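PDB 3FPW: extracellular haem-binding protein from Streptomyces reticuli, which binds haem and iron outside the cell, probably degrades haem, and as an oligomer interacts with its cognate two-component sensor kinase. Local coordinates for residues F151-T156 / S175-E180; I168-A173 / Q181-G186. One frame throughout, in Å; residues are numbered along the deposited sequence.

How the contacts relate
Contact 1 and contact 2 both dock helix 176-187 on the antiparallel sheet, its first turn against the lead-in to strand 155-160, outermost in this chain's sheet, and its later turns against the neighbouring strand 163-171. Contact 1 is partly buried and mixed: one carboxylate takes a backbone N-H, and much of the rest is close contact of glycine and alanine backbone and methyl. Contact 2 lies deeper and is apolar, methyl groups meeting a helix face, with a phosphate bound just past the strand's end. Their centres are 7 Å apart, and probable backbone hydrogen bonds join them: Gly154 O lies 2.9 Å from Val170 N, and Thr156 N lies 2.8 Å from Ile168 O.

Contact 1: F151-T156 / S175-E180; sequences FLAGGT and SGDLDE
Glu180 reaches across from the first turns of helix 176-187 to take the backbone N-H of Gly154, with 2.9 Å between Gly154 N and Glu180 OE2. The bond bends moderately, 152° at the hydrogen, and the donor meets OE2 on its anti side, close to the carboxylate plane. The chain is extended beyond CG (chi2 170°), which carries the acid from the helix out to the loop; its CB and CG lie against the same glycine, Glu180 CB being 3.6 Å from Gly154 CA. A glutamate suits this place, since its aliphatic part packs while its acid ends among donors: OE1 accepts from Ser131 OG.

Beside it, Ala153 points its methyl at the start of the helix, CB resting 3.5 Å from Gly176 C. Fit is close here: with no side chain, Gly176 allows the methyl of Ala153 to come this near the first turn. Asp179 sets its CB 3.7 Å from Gly154 CA, while its acid turns to Ala173 N through OD1 and to Lys119 through OD2 in a salt bridge. Gly154, with positive phi (139°), makes a turn that other residues adopt less readily. Ser175 caps the helix, its OG accepting from Leu178 N at 3.1 Å.

Thr142 of a second subunit bonds Phe151 O. Lys119, on helix 112-126, also donates to Ala153 O, and Thr130 at the start of helix 130-135 bonds Leu152 and Gly155. The loop 151-154 thus runs past helices 130-135 and 176-187 before entering strand 155-160, outermost in this chain's sheet.

Contact 2: I168-A173 / Q181-G186; sequences IGVAGA and QYARAG. With PO4 (phosphate ion), chain D.
Tyr182 and Ala183 meet Val170 where helix 176-187 packs over strand 163-171 of the four-stranded antiparallel sheet, in the alpha+beta fold of the HbpS-like family. The short axes approach to 7.4 Å and run largely antiparallel, 144° between directions, because the chain leaves the strand, turns through Ala173 and comes back as the helix.

Tyr182 comes first. Its ring is met at the edge by Ala173 CB, 4.0 Å from Tyr182 CE2, and by Val170 CG1, both near the ring plane. Tyrosine suits a position that is apolar along its flank and polar at its tip: its OH is hydrogen-bonded to Asp84 and Arg86, while the side chain also touches Ala80 and Ala81 of helix 67-83.

Ala183 is the residue nearest the strand by backbone register. Its small methyl touches both Val170 CG2, 3.8 Å from Ala183 CB, and Ile168 O; alanine here lets the helix lie close to the sheet. The beta-branched Val170 fits an extended strand, and its CG2, anti to the carbonyl carbon, also lies against Ala183 N.

A turn on, Gly186 faces the sheet without a side chain, and Ile168 extends over its backbone, CD1 being 4.0 Å from Gly186 C. Ile168 also touches Ala73 of helix 67-83 and Ala187, so this strand residue packs against two helices.

Just past the C-terminal end of the strand, Gly172, with positive phi (121°), turns the chain and binds a phosphate, probably from the crystallisation liquor and also held by Lys119: Gly172 N donates to its O1 at 2.7 Å in a nearly straight bond of 166°.

Contact 1: F151-T156 / S175-E180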
ATOM      1  N   PHE A 151      -6.317  -7.661 -17.670  1.00 15.03           N
ATOM      2  CA  PHE A 151      -6.459  -8.334 -18.952  1.00 14.16           C
ATOM      3  C   PHE A 151      -7.946  -8.535 -19.273  1.00 14.91           C
ATOM      4  O   PHE A 151      -8.488  -9.647 -19.230  1.00 15.59           O
ATOM      5  CB  PHE A 151      -5.731  -9.668 -18.879  1.00 15.24           C
ATOM      6  CG  PHE A 151      -4.248  -9.537 -19.044  1.00 13.90           C
ATOM      7  CD1 PHE A 151      -3.445  -9.071 -18.007  1.00 13.73           C
ATOM      8  CD2 PHE A 151      -3.644  -9.845 -20.259  1.00 15.05           C
ATOM      9  CE1 PHE A 151      -2.066  -8.948 -18.159  1.00 15.53           C
ATOM     10  CE2 PHE A 151      -2.259  -9.711 -20.414  1.00 15.99           C
ATOM     11  CZ  PHE A 151      -1.471  -9.259 -19.376  1.00 15.43           C
ATOM     12  N   LEU A 152      -8.612  -7.438 -19.571  1.00 13.58           N
ATOM     13  CA  LEU A 152     -10.056  -7.421 -19.709  1.00 15.21           C
ATOM     14  C   LEU A 152     -10.371  -6.394 -20.787  1.00 14.89           C
ATOM     15  O   LEU A 152      -9.838  -5.277 -20.759  1.00 14.76           O
ATOM     16  CB  LEU A 152     -10.666  -7.004 -18.369  1.00 14.07           C
ATOM     17  CG  LEU A 152     -12.171  -6.825 -18.307  1.00 14.87           C
ATOM     18  CD1 LEU A 152     -12.886  -8.175 -18.531  1.00 16.20           C
ATOM     19  CD2 LEU A 152     -12.536  -6.202 -16.969  1.00 16.25           C
ATOM     20  N   ALA A 153     -11.175  -6.803 -21.770  1.00 15.03           N
ATOM     21  CA  ALA A 153     -11.539  -5.944 -22.898  1.00 14.54           C
ATOM     22  C   ALA A 153     -11.893  -4.518 -22.469  1.00 14.67           C
ATOM     23  O   ALA A 153     -12.609  -4.303 -21.489  1.00 15.17           O
ATOM     24  CB  ALA A 153     -12.710  -6.571 -23.663  1.00 15.48           C
ATOM     25  N   GLY A 154     -11.367  -3.556 -23.223  1.00 14.48           N
ATOM     26  CA  GLY A 154     -11.679  -2.168 -23.010  1.00 13.91           C
ATOM     27  C   GLY A 154     -10.496  -1.223 -23.134  1.00 13.99           C
ATOM     28  O   GLY A 154     -10.675   0.005 -23.024  1.00 13.25           O
ATOM     29  N   GLY A 155      -9.289  -1.765 -23.315  1.00 14.06           N
ATOM     30  CA  GLY A 155      -8.108  -0.900 -23.552  1.00 13.82           C
ATOM     31  C   GLY A 155      -7.586  -1.092 -24.970  1.00 14.73           C
ATOM     32  O   GLY A 155      -7.599  -2.198 -25.489  1.00 15.24           O
ATOM     33  N   THR A 156      -7.153  -0.016 -25.604  1.00 14.94           N
ATOM     34  CA  THR A 156      -6.635  -0.110 -26.978  1.00 16.11           C
ATOM     35  C   THR A 156      -5.406   0.786 -27.136  1.00 16.27           C
ATOM     36  O   THR A 156      -5.374   1.881 -26.594  1.00 15.65           O
ATOM     37  CB  THR A 156      -7.739   0.220 -28.029  1.00 17.64           C
ATOM     38  OG1 THR A 156      -7.315  -0.249 -29.315  1.00 20.64           O
ATOM     39  CG2 THR A 156      -8.031   1.689 -28.097  1.00 17.62           C
ATOM     40  N   SER A 175     -20.444  -4.478 -20.956  1.00 19.38           N
ATOM     41  CA  SER A 175     -19.512  -5.524 -21.379  1.00 19.77           C
ATOM     42  C   SER A 175     -18.178  -4.888 -21.735  1.00 19.86           C
ATOM     43  O   SER A 175     -18.106  -3.699 -22.089  1.00 18.79           O
ATOM     44  CB  SER A 175     -20.060  -6.320 -22.576  1.00 20.69           C
ATOM     45  OG  SER A 175     -20.010  -5.558 -23.779  1.00 21.49           O
ATOM     46  N   GLY A 176     -17.121  -5.681 -21.617  1.00 20.28           N
ATOM     47  CA  GLY A 176     -15.787  -5.226 -22.019  1.00 19.71           C
ATOM     48  C   GLY A 176     -15.748  -4.910 -23.504  1.00 19.76           C
ATOM     49  O   GLY A 176     -15.045  -3.993 -23.945  1.00 19.67           O
ATOM     50  N   ASP A 177     -16.510  -5.654 -24.289  1.00 19.92           N
ATOM     51  CA  ASP A 177     -16.502  -5.409 -25.722  1.00 19.99           C
ATOM     52  C   ASP A 177     -17.096  -4.027 -26.027  1.00 18.57           C
ATOM     53  O   ASP A 177     -16.574  -3.303 -26.869  1.00 18.84           O
ATOM     54  CB  ASP A 177     -17.222  -6.520 -26.478  1.00 22.13           C
ATOM     55  CG  ASP A 177     -16.398  -7.814 -26.550  1.00 24.44           C
ATOM     56  OD1 ASP A 177     -15.154  -7.790 -26.313  1.00 27.10           O
ATOM     57  OD2 ASP A 177     -17.005  -8.859 -26.840  1.00 30.28           O
ATOM     58  N   LEU A 178     -18.160  -3.648 -25.320  1.00 17.14           N
ATOM     59  CA  LEU A 178     -18.696  -2.296 -25.472  1.00 16.60           C
ATOM     60  C   LEU A 178     -17.673  -1.269 -24.977  1.00 16.10           C
ATOM     61  O   LEU A 178     -17.455  -0.262 -25.636  1.00 15.55           O
ATOM     62  CB  LEU A 178     -20.011  -2.123 -24.721  1.00 17.71           C
ATOM     63  CG  LEU A 178     -21.192  -2.759 -25.437  1.00 18.81           C
ATOM     64  CD1 LEU A 178     -22.328  -2.839 -24.440  1.00 20.27           C
ATOM     65  CD2 LEU A 178     -21.548  -1.890 -26.635  1.00 20.35           C
ATOM     66  N   ASP A 179     -17.054  -1.516 -23.822  1.00 15.45           N
ATOM     67  CA  ASP A 179     -16.000  -0.602 -23.346  1.00 15.87           C
ATOM     68  C   ASP A 179     -14.993  -0.364 -24.463  1.00 15.68           C
ATOM     69  O   ASP A 179     -14.558   0.771 -24.726  1.00 15.85           O
ATOM     70  CB  ASP A 179     -15.203  -1.200 -22.183  1.00 15.31           C
ATOM     71  CG  ASP A 179     -15.963  -1.243 -20.869  1.00 16.31           C
ATOM     72  OD1 ASP A 179     -16.793  -0.340 -20.614  1.00 17.63           O
ATOM     73  OD2 ASP A 179     -15.685  -2.173 -20.051  1.00 16.63           O
ATOM     74  N   GLU A 180     -14.579  -1.450 -25.104  1.00 16.65           N
ATOM     75  CA  GLU A 180     -13.524  -1.339 -26.100  1.00 16.48           C
ATOM     76  C   GLU A 180     -13.992  -0.621 -27.365  1.00 16.82           C
ATOM     77  O   GLU A 180     -13.199   0.047 -28.023  1.00 16.92           O
ATOM     78  CB  GLU A 180     -12.888  -2.698 -26.402  1.00 16.13           C
ATOM     79  CG  GLU A 180     -11.430  -2.564 -26.768  1.00 16.19           C
ATOM     80  CD  GLU A 180     -10.738  -3.906 -26.834  1.00 16.87           C
ATOM     81  OE1 GLU A 180     -10.604  -4.453 -27.950  1.00 18.50           O
ATOM     82  OE2 GLU A 180     -10.353  -4.416 -25.766  1.00 16.36           O
TER

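Contact 2: I168-A173 / Q181-G186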
ATOM      1  N   ILE A 168      -5.596   3.836 -24.423  1.00 12.95           N
ATOM      2  CA  ILE A 168      -6.853   4.416 -23.981  1.00 13.63           C
ATOM      3  C   ILE A 168      -7.679   3.286 -23.379  1.00 13.59           C
ATOM      4  O   ILE A 168      -7.841   2.233 -24.016  1.00 14.57           O
ATOM      5  CB  ILE A 168      -7.624   5.017 -25.157  1.00 13.72           C
ATOM      6  CG1 ILE A 168      -6.787   6.113 -25.810  1.00 15.58           C
ATOM      7  CG2 ILE A 168      -8.964   5.556 -24.660  1.00 15.16           C
ATOM      8  CD1 ILE A 168      -7.374   6.656 -27.117  1.00 17.83           C
ATOM      9  N   GLY A 169      -8.135   3.479 -22.144  1.00 12.64           N
ATOM     10  CA  GLY A 169      -8.904   2.462 -21.432  1.00 13.29           C
ATOM     11  C   GLY A 169     -10.266   2.979 -21.012  1.00 12.70           C
ATOM     12  O   GLY A 169     -10.403   4.124 -20.636  1.00 13.64           O
ATOM     13  N   VAL A 170     -11.292   2.131 -21.123  1.00 12.90           N
ATOM     14  CA  VAL A 170     -12.664   2.514 -20.794  1.00 12.31           C
ATOM     15  C   VAL A 170     -13.251   1.430 -19.955  1.00 11.69           C
ATOM     16  O   VAL A 170     -13.001   0.239 -20.204  1.00 12.65           O
ATOM     17  CB  VAL A 170     -13.525   2.676 -22.063  1.00 12.73           C
ATOM     18  CG1 VAL A 170     -15.005   2.993 -21.715  1.00 12.83           C
ATOM     19  CG2 VAL A 170     -12.945   3.791 -22.905  1.00 13.63           C
ATOM     20  N   ALA A 171     -14.002   1.825 -18.949  1.00 12.01           N
ATOM     21  CA  ALA A 171     -14.679   0.824 -18.124  1.00 12.77           C
ATOM     22  C   ALA A 171     -16.015   1.360 -17.653  1.00 13.20           C
ATOM     23  O   ALA A 171     -16.198   2.574 -17.595  1.00 14.01           O
ATOM     24  CB  ALA A 171     -13.774   0.465 -16.913  1.00 12.70           C
ATOM     25  N   GLY A 172     -16.981   0.477 -17.385  1.00 14.55           N
ATOM     26  CA  GLY A 172     -18.277   0.941 -16.880  1.00 15.12           C
ATOM     27  C   GLY A 172     -19.454   0.556 -17.758  1.00 15.46           C
ATOM     28  O   GLY A 172     -20.598   0.640 -17.313  1.00 15.98           O
ATOM     29  N   ALA A 173     -19.188   0.145 -19.000  1.00 16.03           N
ATOM     30  CA  ALA A 173     -20.263  -0.338 -19.871  1.00 17.09           C
ATOM     31  C   ALA A 173     -20.643  -1.766 -19.477  1.00 17.91           C
ATOM     32  O   ALA A 173     -19.932  -2.426 -18.704  1.00 18.64           O
ATOM     33  CB  ALA A 173     -19.855  -0.291 -21.344  1.00 17.43           C
ATOM     34  N   GLN A 181     -15.277  -0.757 -27.701  1.00 17.07           N
ATOM     35  CA  GLN A 181     -15.876   0.068 -28.754  1.00 17.76           C
ATOM     36  C   GLN A 181     -15.668   1.548 -28.455  1.00 16.88           C
ATOM     37  O   GLN A 181     -15.270   2.319 -29.328  1.00 17.10           O
ATOM     38  CB  GLN A 181     -17.373  -0.231 -28.867  1.00 18.85           C
ATOM     39  CG  GLN A 181     -18.139   0.535 -29.945  1.00 22.52           C
ATOM     40  CD  GLN A 181     -19.594   0.060 -30.063  1.00 26.77           C
ATOM     41  OE1 GLN A 181     -20.524   0.780 -29.705  1.00 30.76           O
ATOM     42  NE2 GLN A 181     -19.782  -1.163 -30.538  1.00 28.82           N
ATOM     43  N   TYR A 182     -15.942   1.957 -27.224  1.00 16.47           N
ATOM     44  CA  TYR A 182     -15.808   3.380 -26.904  1.00 15.70           C
ATOM     45  C   TYR A 182     -14.342   3.815 -26.853  1.00 15.68           C
ATOM     46  O   TYR A 182     -14.010   4.948 -27.227  1.00 16.08           O
ATOM     47  CB  TYR A 182     -16.498   3.696 -25.581  1.00 15.33           C
ATOM     48  CG  TYR A 182     -17.954   3.274 -25.572  1.00 15.89           C
ATOM     49  CD1 TYR A 182     -18.772   3.537 -26.661  1.00 17.38           C
ATOM     50  CD2 TYR A 182     -18.505   2.657 -24.473  1.00 16.42           C
ATOM     51  CE1 TYR A 182     -20.097   3.161 -26.664  1.00 19.81           C
ATOM     52  CE2 TYR A 182     -19.825   2.273 -24.457  1.00 18.38           C
ATOM     53  CZ  TYR A 182     -20.622   2.535 -25.562  1.00 20.69           C
ATOM     54  OH  TYR A 182     -21.954   2.165 -25.569  1.00 23.41           O
ATOM     55  N   ALA A 183     -13.462   2.920 -26.414  1.00 15.63           N
ATOM     56  CA  ALA A 183     -12.023   3.200 -26.444  1.00 15.97           C
ATOM     57  C   ALA A 183     -11.570   3.443 -27.888  1.00 16.29           C
ATOM     58  O   ALA A 183     -10.851   4.379 -28.163  1.00 16.22           O
ATOM     59  CB  ALA A 183     -11.207   2.047 -25.816  1.00 15.54           C
ATOM     60  N   ARG A 184     -12.009   2.586 -28.808  1.00 17.33           N
ATOM     61  CA  ARG A 184     -11.674   2.758 -30.208  1.00 18.39           C
ATOM     62  C   ARG A 184     -12.238   4.059 -30.767  1.00 18.28           C
ATOM     63  O   ARG A 184     -11.618   4.676 -31.632  1.00 18.80           O
ATOM     64  CB  ARG A 184     -12.189   1.578 -31.041  1.00 18.53           C
ATOM     65  CG  ARG A 184     -11.405   0.273 -30.833  1.00 20.58           C
ATOM     66  CD  ARG A 184     -11.767  -0.746 -31.916  1.00 22.45           C
ATOM     67  NE  ARG A 184     -13.200  -1.016 -31.968  1.00 24.78           N
ATOM     68  CZ  ARG A 184     -13.806  -1.952 -31.237  1.00 25.81           C
ATOM     69  NH1 ARG A 184     -13.106  -2.706 -30.409  1.00 25.23           N
ATOM     70  NH2 ARG A 184     -15.116  -2.150 -31.350  1.00 26.23           N
ATOM     71  N   ALA A 185     -13.421   4.464 -30.309  1.00 18.63           N
ATOM     72  CA  ALA A 185     -14.007   5.736 -30.732  1.00 19.46           C
ATOM     73  C   ALA A 185     -13.159   6.919 -30.285  1.00 19.78           C
ATOM     74  O   ALA A 185     -13.032   7.916 -30.997  1.00 20.10           O
ATOM     75  CB  ALA A 185     -15.431   5.871 -30.189  1.00 19.93           C
ATOM     76  N   GLY A 186     -12.573   6.807 -29.092  1.00 19.15           N
ATOM     77  CA  GLY A 186     -11.635   7.820 -28.625  1.00 19.31           C
ATOM     78  C   GLY A 186     -10.356   7.849 -29.451  1.00 19.07           C
ATOM     79  O   GLY A 186      -9.908   8.908 -29.881  1.00 19.28           O
TER
HETATM   80  P   PO4 D 159     -15.590  -2.912 -16.372  1.00 30.06           P
HETATM   81  O1  PO4 D 159     -16.301  -2.101 -17.451  1.00 27.87           O
HETATM   82  O2  PO4 D 159     -16.428  -4.143 -16.137  1.00 32.62           O
HETATM   83  O3  PO4 D 159     -14.286  -3.334 -16.969  1.00 31.20           O
HETATM   84  O4  PO4 D 159     -15.320  -2.198 -15.027  1.00 26.57           O